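Local coordinates for protein excinuclease ABC, subunit A. (Deinococcus radiodurans, PDB 2VF7) that binds DNA, ATP and zinc as a UvrA-family ABC protein and probably takes part in recognising damage during DNA excision repair, at residues A[78-83]-A[658-663]; A[632-637]-A[669-674]; A[648-653]-A[663-668]. The protein carries 1 engineered substitution. All blocks are in the same frame, centred on the assembly; numbering follows the deposited sequence.

Contacts 1 and 3 share P663 and the two-stranded antiparallel sheet of 649-652 and 660-663: contact 1 sets the end of helix 77-80 against strand 660-663, while contact 3 runs from strand 649-652 to the zinc-binding turn that follows its partner. Contact 2 lies beyond that turn, where two loops pack together, its centre about 13 Å from that of contact 3. Burial and chemistry change together. Contact 1 is a surface contact of methyl groups and carbonyl oxygens without a hydrogen bond; contact 3 is partly buried and mixes metal, backbone and ring interactions; contact 2 is buried and rests on a cation-pi overlap and a tyrosine hydroxyl.

Contact 1: residues A[78-83]-A[658-663]; sequences NQAGVP and PSVYAP
The methyl group of A662 presses against the C-terminal end of the short, weakly bonded helix 77-80, its CB 3.3 Å from Q79 O and 4.2 Å from A80 O. This is the tight part of the contact: A80 and A662 bring their CA atoms to 5.2 Å, a distance that small residues on both segments make possible. Beside it, A80 CB meets V660 CG2 at 4.1 Å, a single methyl-to-methyl touch. The valine holds CG1 anti to its carbonyl carbon (chi1 -64°), and it is the other branch, CG2, that meets the helix. V660 and A662 point from strand 660-663 toward 78-83, whereas Y661 between them points away and packs on W649 and P598.

The other side is looser. Q79 is exposed, and its side chain makes no close contact with 658-663 and lies instead on L654. G81 leaves the helix with positive phi (136°), and the chain turns off so that V82 and P83 pack on R63, A59 and E60 of helix 49-69. At the start of the other segment, P658 packs on S70 of the second subunit.

No hydrogen bond crosses between 78-83 and 658-663. The backbones of V660 and A662 are instead bonded to V652 and V650 of strand 649-652. With only 138 Å² buried in all, the contact is a modest van der Waals seam between the helix end and the zinc-site hairpin, close only where small side chains let the backbones approach.

Contact 2: residues A[632-637]-A[669-674]; sequences FSFNVK and GTRYNA
R671 lays its side chain over one face of the F634 ring: CD stands 3.8 Å above the ring plane, and CZ follows at 4.6 Å from the F634 ring centroid, 14° off the normal. This is a cation-pi contact backed by a CH-pi one, with guanidinium and ring planes 39° apart. The arginine chain is extended from CG to NE, and its charged end is also held by carbonyls: NH2 bonds G725 O, and NH1 bonds P598 O and G646 O. At the edge of the same phenylalanine, in its plane, sits Y672 OH, 3.3 Å from F634 CD2. That hydroxyl donates to F632 O at 2.8 Å, approaching from above the carbonyl plane. A phenylalanine in place of Y672 would probably leave F632 O without this donor and the ring freer to shift against F634. Within 632-637, S633 OG accepts from N635 N at 3.2 Å, an ST turn that spans F634. The backbone of R671 bonds C641, and its side chain lies about 6 Å from the zinc ion, so the two loops meet in a buried contact beside a four-cysteine zinc site built on CxxC pairs.

Contact 3: residues A[648-653]-A[663-668]; sequences GWVMVE and PCPVCH. With ZN (zinc ion), chain G.
C664 N donates to G648 O in the one hydrogen bond across the contact, 3.0 Å long and nearly straight at 171°, the donor lying above the carbonyl plane. Metal bonds hold the other end of the same cysteine: C664 SG lies 2.4 Å and C667 SG 2.3 Å from the zinc ion, and C641 and C644 complete the four-cysteine site. C664 has SG anti to its backbone N (chi1 176°), and this sulfur also accepts a hydrogen bond from V666 N at 3.5 Å, which would probably temper the charge of a thiolate. Ring contacts come next. P663 CA sits over one face of W649, 3.8 Å from the centroid of the five-membered ring, a CH-pi contact, while the proline CG lies 3.9 Å from W649 NE1. Apolar packing is slight: V650 CG1 touches P665 CD at 4.2 Å. W649 and P663 form an antiparallel, non-hydrogen-bonded pair whose side chains diverge. From there strand 649-652 runs on antiparallel to strand 660-663, with W649 packed on P727; the zinc turn continues through a loop toward helix 686-690.

Contact 1: residues A[78-83]-A[658-663]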
loop_
_atom_site.group_PDB
_atom_site.type_symbol
_atom_site.label_atom_id
_atom_site.label_comp_id
_atom_site.label_asym_id
_atom_site.label_seq_id
_atom_site.Cartn_x
_atom_site.Cartn_y
_atom_site.Cartn_z
ATOM N N ASN A 78 -4.178 -13.706 3.576
ATOM C CA ASN A 78 -4.576 -14.832 4.435
ATOM C C ASN A 78 -3.926 -14.796 5.826
ATOM O O ASN A 78 -4.253 -15.606 6.705
ATOM C CB ASN A 78 -4.341 -16.181 3.737
ATOM C CG ASN A 78 -5.368 -17.245 4.136
ATOM O OD1 ASN A 78 -5.415 -17.691 5.285
ATOM N ND2 ASN A 78 -6.182 -17.666 3.172
ATOM N N GLN A 79 -3.007 -13.847 6.014
ATOM C CA GLN A 79 -2.545 -13.469 7.344
ATOM C C GLN A 79 -3.684 -12.772 8.088
ATOM O O GLN A 79 -4.053 -13.173 9.192
ATOM C CB GLN A 79 -1.316 -12.558 7.261
ATOM C CG GLN A 79 -0.044 -13.267 6.804
ATOM C CD GLN A 79 1.222 -12.578 7.330
ATOM O OE1 GLN A 79 1.579 -11.441 6.885
ATOM N NE2 GLN A 79 1.916 -13.273 8.279
ATOM N N ALA A 80 -4.243 -11.740 7.457
ATOM C CA ALA A 80 -5.373 -10.989 7.995
ATOM C C ALA A 80 -6.647 -11.830 8.070
ATOM O O ALA A 80 -7.306 -11.868 9.107
ATOM C CB ALA A 80 -5.613 -9.748 7.148
ATOM N N GLY A 81 -6.984 -12.494 6.962
ATOM C CA GLY A 81 -8.195 -13.304 6.848
ATOM C C GLY A 81 -8.954 -13.112 5.536
ATOM O O GLY A 81 -8.891 -12.053 4.907
ATOM N N VAL A 82 -9.671 -14.153 5.128
ATOM C CA VAL A 82 -10.538 -14.112 3.951
ATOM C C VAL A 82 -12.008 -14.251 4.384
ATOM O O VAL A 82 -12.283 -14.877 5.414
ATOM C CB VAL A 82 -10.203 -15.263 2.977
ATOM C CG1 VAL A 82 -10.340 -14.792 1.565
ATOM C CG2 VAL A 82 -8.793 -15.764 3.195
ATOM N N PRO A 83 -12.962 -13.656 3.625
ATOM C CA PRO A 83 -14.356 -13.985 3.949
ATOM C C PRO A 83 -14.650 -15.470 3.704
ATOM O O PRO A 83 -14.071 -16.080 2.804
ATOM C CB PRO A 83 -15.159 -13.103 2.990
ATOM C CG PRO A 83 -14.209 -12.026 2.564
ATOM C CD PRO A 83 -12.879 -12.683 2.515
ATOM N N PRO A 658 -5.785 1.333 7.162
ATOM C CA PRO A 658 -5.980 0.969 8.562
ATOM C C PRO A 658 -5.730 -0.504 8.871
ATOM O O PRO A 658 -6.393 -1.385 8.313
ATOM C CB PRO A 658 -7.437 1.367 8.805
ATOM C CG PRO A 658 -7.627 2.603 7.914
ATOM C CD PRO A 658 -6.508 2.582 6.855
ATOM N N SER A 659 -4.757 -0.750 9.743
ATOM C CA SER A 659 -4.405 -2.099 10.212
ATOM C C SER A 659 -5.595 -2.830 10.857
ATOM O O SER A 659 -6.487 -2.188 11.415
ATOM C CB SER A 659 -3.240 -1.999 11.207
ATOM O OG SER A 659 -2.400 -3.137 11.152
ATOM N N VAL A 660 -5.606 -4.164 10.769
ATOM C CA VAL A 660 -6.650 -5.003 11.390
ATOM C C VAL A 660 -6.062 -6.102 12.289
ATOM O O VAL A 660 -4.853 -6.217 12.407
ATOM C CB VAL A 660 -7.605 -5.644 10.330
ATOM C CG1 VAL A 660 -8.380 -4.574 9.574
ATOM C CG2 VAL A 660 -6.850 -6.559 9.369
ATOM N N TYR A 661 -6.925 -6.911 12.908
ATOM C CA TYR A 661 -6.495 -7.959 13.855
ATOM C C TYR A 661 -6.680 -9.395 13.343
ATOM O O TYR A 661 -7.716 -9.733 12.796
ATOM C CB TYR A 661 -7.187 -7.792 15.223
ATOM C CG TYR A 661 -6.662 -6.637 16.061
ATOM C CD1 TYR A 661 -7.281 -5.382 16.026
ATOM C CD2 TYR A 661 -5.544 -6.799 16.881
ATOM C CE1 TYR A 661 -6.800 -4.314 16.801
ATOM C CE2 TYR A 661 -5.048 -5.747 17.658
ATOM C CZ TYR A 661 -5.686 -4.504 17.624
ATOM O OH TYR A 661 -5.192 -3.454 18.387
ATOM N N ALA A 662 -5.652 -10.218 13.524
ATOM C CA ALA A 662 -5.689 -11.638 13.179
ATOM C C ALA A 662 -5.558 -12.465 14.460
ATOM O O ALA A 662 -5.046 -11.959 15.457
ATOM C CB ALA A 662 -4.564 -11.968 12.223
ATOM N N PRO A 663 -6.036 -13.731 14.460
ATOM C CA PRO A 663 -5.894 -14.504 15.713
ATOM C C PRO A 663 -4.425 -14.813 16.001
ATOM O O PRO A 663 -3.645 -14.992 15.074
ATOM C CB PRO A 663 -6.683 -15.791 15.441
ATOM C CG PRO A 663 -7.487 -15.519 14.185
ATOM C CD PRO A 663 -6.699 -14.518 13.401
#

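Contact 2: residues A[632-637]-A[669-674]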
loop_
_atom_site.group_PDB
_atom_site.type_symbol
_atom_site.label_atom_id
_atom_site.label_comp_id
_atom_site.label_asym_id
_atom_site.label_seq_id
_atom_site.Cartn_x
_atom_site.Cartn_y
_atom_site.Cartn_z
ATOM N N PHE A 632 -5.378 -17.056 36.110
ATOM C CA PHE A 632 -6.498 -17.118 35.177
ATOM C C PHE A 632 -6.835 -15.730 34.650
ATOM O O PHE A 632 -7.835 -15.538 33.961
ATOM C CB PHE A 632 -7.702 -17.856 35.799
ATOM C CG PHE A 632 -7.378 -19.261 36.272
ATOM C CD1 PHE A 632 -7.409 -20.337 35.388
ATOM C CD2 PHE A 632 -7.025 -19.501 37.593
ATOM C CE1 PHE A 632 -7.081 -21.642 35.815
ATOM C CE2 PHE A 632 -6.690 -20.808 38.034
ATOM C CZ PHE A 632 -6.736 -21.879 37.144
ATOM N N SER A 633 -5.977 -14.767 34.974
ATOM C CA SER A 633 -6.041 -13.447 34.393
ATOM C C SER A 633 -5.275 -13.444 33.068
ATOM O O SER A 633 -4.228 -14.083 32.945
ATOM C CB SER A 633 -5.420 -12.425 35.353
ATOM O OG SER A 633 -5.773 -11.093 34.997
ATOM N N PHE A 634 -5.792 -12.747 32.067
ATOM C CA PHE A 634 -4.994 -12.495 30.864
ATOM C C PHE A 634 -4.410 -11.088 30.925
ATOM O O PHE A 634 -3.899 -10.602 29.931
ATOM C CB PHE A 634 -5.818 -12.695 29.585
ATOM C CG PHE A 634 -7.113 -11.941 29.575
ATOM C CD1 PHE A 634 -7.153 -10.602 29.190
ATOM C CD2 PHE A 634 -8.292 -12.559 29.968
ATOM C CE1 PHE A 634 -8.330 -9.903 29.218
ATOM C CE2 PHE A 634 -9.474 -11.862 29.995
ATOM C CZ PHE A 634 -9.504 -10.550 29.617
ATOM N N ASN A 635 -4.486 -10.432 32.087
ATOM C CA ASN A 635 -3.881 -9.099 32.262
ATOM C C ASN A 635 -2.637 -9.127 33.108
ATOM O O ASN A 635 -1.984 -8.112 33.342
ATOM C CB ASN A 635 -4.895 -8.074 32.761
ATOM C CG ASN A 635 -5.965 -7.838 31.756
ATOM O OD1 ASN A 635 -5.682 -7.823 30.571
ATOM N ND2 ASN A 635 -7.206 -7.706 32.198
ATOM N N VAL A 636 -2.282 -10.327 33.510
ATOM C CA VAL A 636 -1.157 -10.538 34.376
ATOM C C VAL A 636 -0.317 -11.665 33.761
ATOM O O VAL A 636 -0.852 -12.647 33.256
ATOM C CB VAL A 636 -1.649 -10.811 35.845
ATOM C CG1 VAL A 636 -0.621 -11.542 36.683
ATOM C CG2 VAL A 636 -2.013 -9.497 36.531
ATOM N N LYS A 637 0.997 -11.489 33.791
ATOM C CA LYS A 637 1.950 -12.488 33.330
ATOM C C LYS A 637 1.854 -13.778 34.167
ATOM O O LYS A 637 1.551 -13.722 35.372
ATOM C CB LYS A 637 3.343 -11.861 33.397
ATOM C CG LYS A 637 4.498 -12.783 33.282
ATOM C CD LYS A 637 5.733 -12.156 33.942
ATOM C CE LYS A 637 5.680 -12.315 35.469
ATOM N NZ LYS A 637 6.927 -11.854 36.110
ATOM N N GLY A 669 -6.352 -17.512 19.797
ATOM C CA GLY A 669 -7.462 -16.740 20.323
ATOM C C GLY A 669 -7.986 -17.182 21.670
ATOM O O GLY A 669 -8.932 -16.592 22.159
ATOM N N THR A 670 -7.397 -18.222 22.258
ATOM C CA THR A 670 -7.791 -18.669 23.598
ATOM C C THR A 670 -7.314 -17.712 24.679
ATOM O O THR A 670 -8.035 -17.502 25.650
ATOM C CB THR A 670 -7.350 -20.121 23.929
ATOM O OG1 THR A 670 -5.924 -20.190 24.133
ATOM C CG2 THR A 670 -7.784 -21.100 22.808
ATOM N N ARG A 671 -6.147 -17.092 24.465
ATOM C CA ARG A 671 -5.527 -16.081 25.366
ATOM C C ARG A 671 -4.643 -16.666 26.486
ATOM O O ARG A 671 -4.051 -15.901 27.268
ATOM C CB ARG A 671 -6.558 -15.189 26.035
ATOM C CG ARG A 671 -7.314 -14.204 25.209
ATOM C CD ARG A 671 -8.255 -13.390 26.144
ATOM N NE ARG A 671 -9.344 -12.718 25.431
ATOM C CZ ARG A 671 -9.405 -11.406 25.169
ATOM N NH1 ARG A 671 -8.437 -10.590 25.559
ATOM N NH2 ARG A 671 -10.456 -10.900 24.527
ATOM N N TYR A 672 -4.558 -17.997 26.571
ATOM C CA TYR A 672 -3.859 -18.665 27.674
ATOM C C TYR A 672 -2.897 -19.708 27.167
ATOM O O TYR A 672 -3.078 -20.221 26.059
ATOM C CB TYR A 672 -4.865 -19.327 28.632
ATOM C CG TYR A 672 -5.782 -18.346 29.335
ATOM C CD1 TYR A 672 -5.421 -17.774 30.552
ATOM C CD2 TYR A 672 -7.026 -17.966 28.754
ATOM C CE1 TYR A 672 -6.272 -16.861 31.195
ATOM C CE2 TYR A 672 -7.885 -17.051 29.392
ATOM C CZ TYR A 672 -7.492 -16.506 30.610
ATOM O OH TYR A 672 -8.321 -15.622 31.253
ATOM N N ASN A 673 -1.872 -20.025 27.964
ATOM C CA ASN A 673 -0.984 -21.141 27.624
ATOM C C ASN A 673 -1.724 -22.468 27.790
ATOM O O ASN A 673 -2.848 -22.479 28.283
ATOM C CB ASN A 673 0.391 -21.082 28.335
ATOM C CG ASN A 673 0.297 -21.197 29.843
ATOM O OD1 ASN A 673 -0.560 -21.894 30.378
ATOM N ND2 ASN A 673 1.199 -20.529 30.537
ATOM N N ALA A 674 -1.119 -23.563 27.334
ATOM C CA ALA A 674 -1.770 -24.869 27.275
ATOM C C ALA A 674 -1.974 -25.465 28.652
ATOM O O ALA A 674 -2.922 -26.202 28.883
ATOM C CB ALA A 674 -0.948 -25.826 26.420
#

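Contact 3: residues A[648-653]-A[663-668]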
loop_
_atom_site.group_PDB
_atom_site.type_symbol
_atom_site.label_atom_id
_atom_site.label_comp_id
_atom_site.label_asym_id
_atom_site.label_seq_id
_atom_site.Cartn_x
_atom_site.Cartn_y
_atom_site.Cartn_z
ATOM N N GLY A 648 -5.227 -12.485 22.702
ATOM C CA GLY A 648 -5.820 -13.522 21.858
ATOM C C GLY A 648 -5.664 -13.232 20.386
ATOM O O GLY A 648 -5.805 -14.123 19.554
ATOM N N TRP A 649 -5.365 -11.965 20.097
ATOM C CA TRP A 649 -5.311 -11.410 18.752
ATOM C C TRP A 649 -4.056 -10.580 18.525
ATOM O O TRP A 649 -3.510 -9.995 19.457
ATOM C CB TRP A 649 -6.559 -10.578 18.477
ATOM C CG TRP A 649 -7.600 -11.359 17.742
ATOM C CD1 TRP A 649 -7.699 -11.529 16.382
ATOM C CD2 TRP A 649 -8.671 -12.102 18.311
ATOM N NE1 TRP A 649 -8.782 -12.320 16.071
ATOM C CE2 TRP A 649 -9.391 -12.693 17.239
ATOM C CE3 TRP A 649 -9.090 -12.335 19.616
ATOM C CZ2 TRP A 649 -10.499 -13.484 17.438
ATOM C CZ3 TRP A 649 -10.203 -13.102 19.815
ATOM C CH2 TRP A 649 -10.899 -13.679 18.732
ATOM N N VAL A 650 -3.597 -10.551 17.279
ATOM C CA VAL A 650 -2.363 -9.859 16.922
ATOM C C VAL A 650 -2.571 -8.881 15.757
ATOM O O VAL A 650 -3.281 -9.187 14.791
ATOM C CB VAL A 650 -1.211 -10.867 16.636
ATOM C CG1 VAL A 650 -1.293 -11.451 15.203
ATOM C CG2 VAL A 650 0.143 -10.216 16.887
ATOM N N MET A 651 -1.957 -7.707 15.868
ATOM C CA MET A 651 -2.083 -6.667 14.846
ATOM C C MET A 651 -1.285 -6.995 13.580
ATOM O O MET A 651 -0.094 -7.317 13.634
ATOM C CB MET A 651 -1.657 -5.297 15.393
ATOM C CG MET A 651 -1.794 -4.160 14.381
ATOM S SD MET A 651 -3.167 -3.037 14.688
ATOM C CE MET A 651 -2.263 -1.696 15.462
ATOM N N VAL A 652 -1.957 -6.900 12.438
ATOM C CA VAL A 652 -1.302 -7.127 11.169
ATOM C C VAL A 652 -1.054 -5.795 10.459
ATOM O O VAL A 652 -1.859 -5.340 9.645
ATOM C CB VAL A 652 -2.026 -8.195 10.291
ATOM C CG1 VAL A 652 -1.913 -9.576 10.942
ATOM C CG2 VAL A 652 -3.484 -7.846 10.045
ATOM N N GLU A 653 0.072 -5.174 10.819
ATOM C CA GLU A 653 0.561 -3.929 10.210
ATOM C C GLU A 653 1.049 -4.198 8.791
ATOM O O GLU A 653 1.933 -3.513 8.262
ATOM C CB GLU A 653 1.672 -3.317 11.071
ATOM C CG GLU A 653 1.161 -2.425 12.211
ATOM C CD GLU A 653 0.871 -0.994 11.759
ATOM O OE1 GLU A 653 -0.209 -0.473 12.121
ATOM O OE2 GLU A 653 1.719 -0.396 11.042
ATOM N N PRO A 663 -6.036 -13.731 14.460
ATOM C CA PRO A 663 -5.894 -14.504 15.713
ATOM C C PRO A 663 -4.425 -14.813 16.001
ATOM O O PRO A 663 -3.645 -14.992 15.074
ATOM C CB PRO A 663 -6.683 -15.791 15.441
ATOM C CG PRO A 663 -7.487 -15.519 14.185
ATOM C CD PRO A 663 -6.699 -14.518 13.401
ATOM N N CYS A 664 -4.047 -14.834 17.272
ATOM C CA CYS A 664 -2.682 -15.144 17.666
ATOM C C CYS A 664 -2.230 -16.503 17.104
ATOM O O CYS A 664 -2.943 -17.487 17.225
ATOM C CB CYS A 664 -2.584 -15.129 19.187
ATOM S SG CYS A 664 -0.992 -15.605 19.828
ATOM N N PRO A 665 -1.046 -16.550 16.453
ATOM C CA PRO A 665 -0.535 -17.798 15.879
ATOM C C PRO A 665 -0.215 -18.900 16.899
ATOM O O PRO A 665 -0.047 -20.050 16.519
ATOM C CB PRO A 665 0.738 -17.350 15.166
ATOM C CG PRO A 665 1.124 -16.086 15.836
ATOM C CD PRO A 665 -0.143 -15.418 16.177
ATOM N N VAL A 666 -0.166 -18.556 18.181
ATOM C CA VAL A 666 0.253 -19.495 19.229
ATOM C C VAL A 666 -0.911 -20.019 20.082
ATOM O O VAL A 666 -0.967 -21.192 20.403
ATOM C CB VAL A 666 1.301 -18.857 20.144
ATOM C CG1 VAL A 666 1.758 -19.843 21.215
ATOM C CG2 VAL A 666 2.466 -18.391 19.336
ATOM N N CYS A 667 -1.841 -19.163 20.468
ATOM C CA CYS A 667 -2.978 -19.650 21.237
ATOM C C CYS A 667 -4.219 -19.703 20.367
ATOM O O CYS A 667 -5.216 -20.322 20.744
ATOM C CB CYS A 667 -3.201 -18.812 22.491
ATOM S SG CYS A 667 -3.716 -17.144 22.156
ATOM N N HIS A 668 -4.157 -19.068 19.200
ATOM C CA HIS A 668 -5.285 -19.066 18.266
ATOM C C HIS A 668 -6.531 -18.391 18.820
ATOM O O HIS A 668 -7.634 -18.660 18.361
ATOM C CB HIS A 668 -5.638 -20.489 17.813
ATOM C CG HIS A 668 -4.512 -21.200 17.135
ATOM N ND1 HIS A 668 -3.707 -22.108 17.788
ATOM C CD2 HIS A 668 -4.049 -21.128 15.864
ATOM C CE1 HIS A 668 -2.799 -22.571 16.947
ATOM N NE2 HIS A 668 -2.982 -21.991 15.774
HETATM ZN ZN ZN G . -1.760 -15.915 22.102
#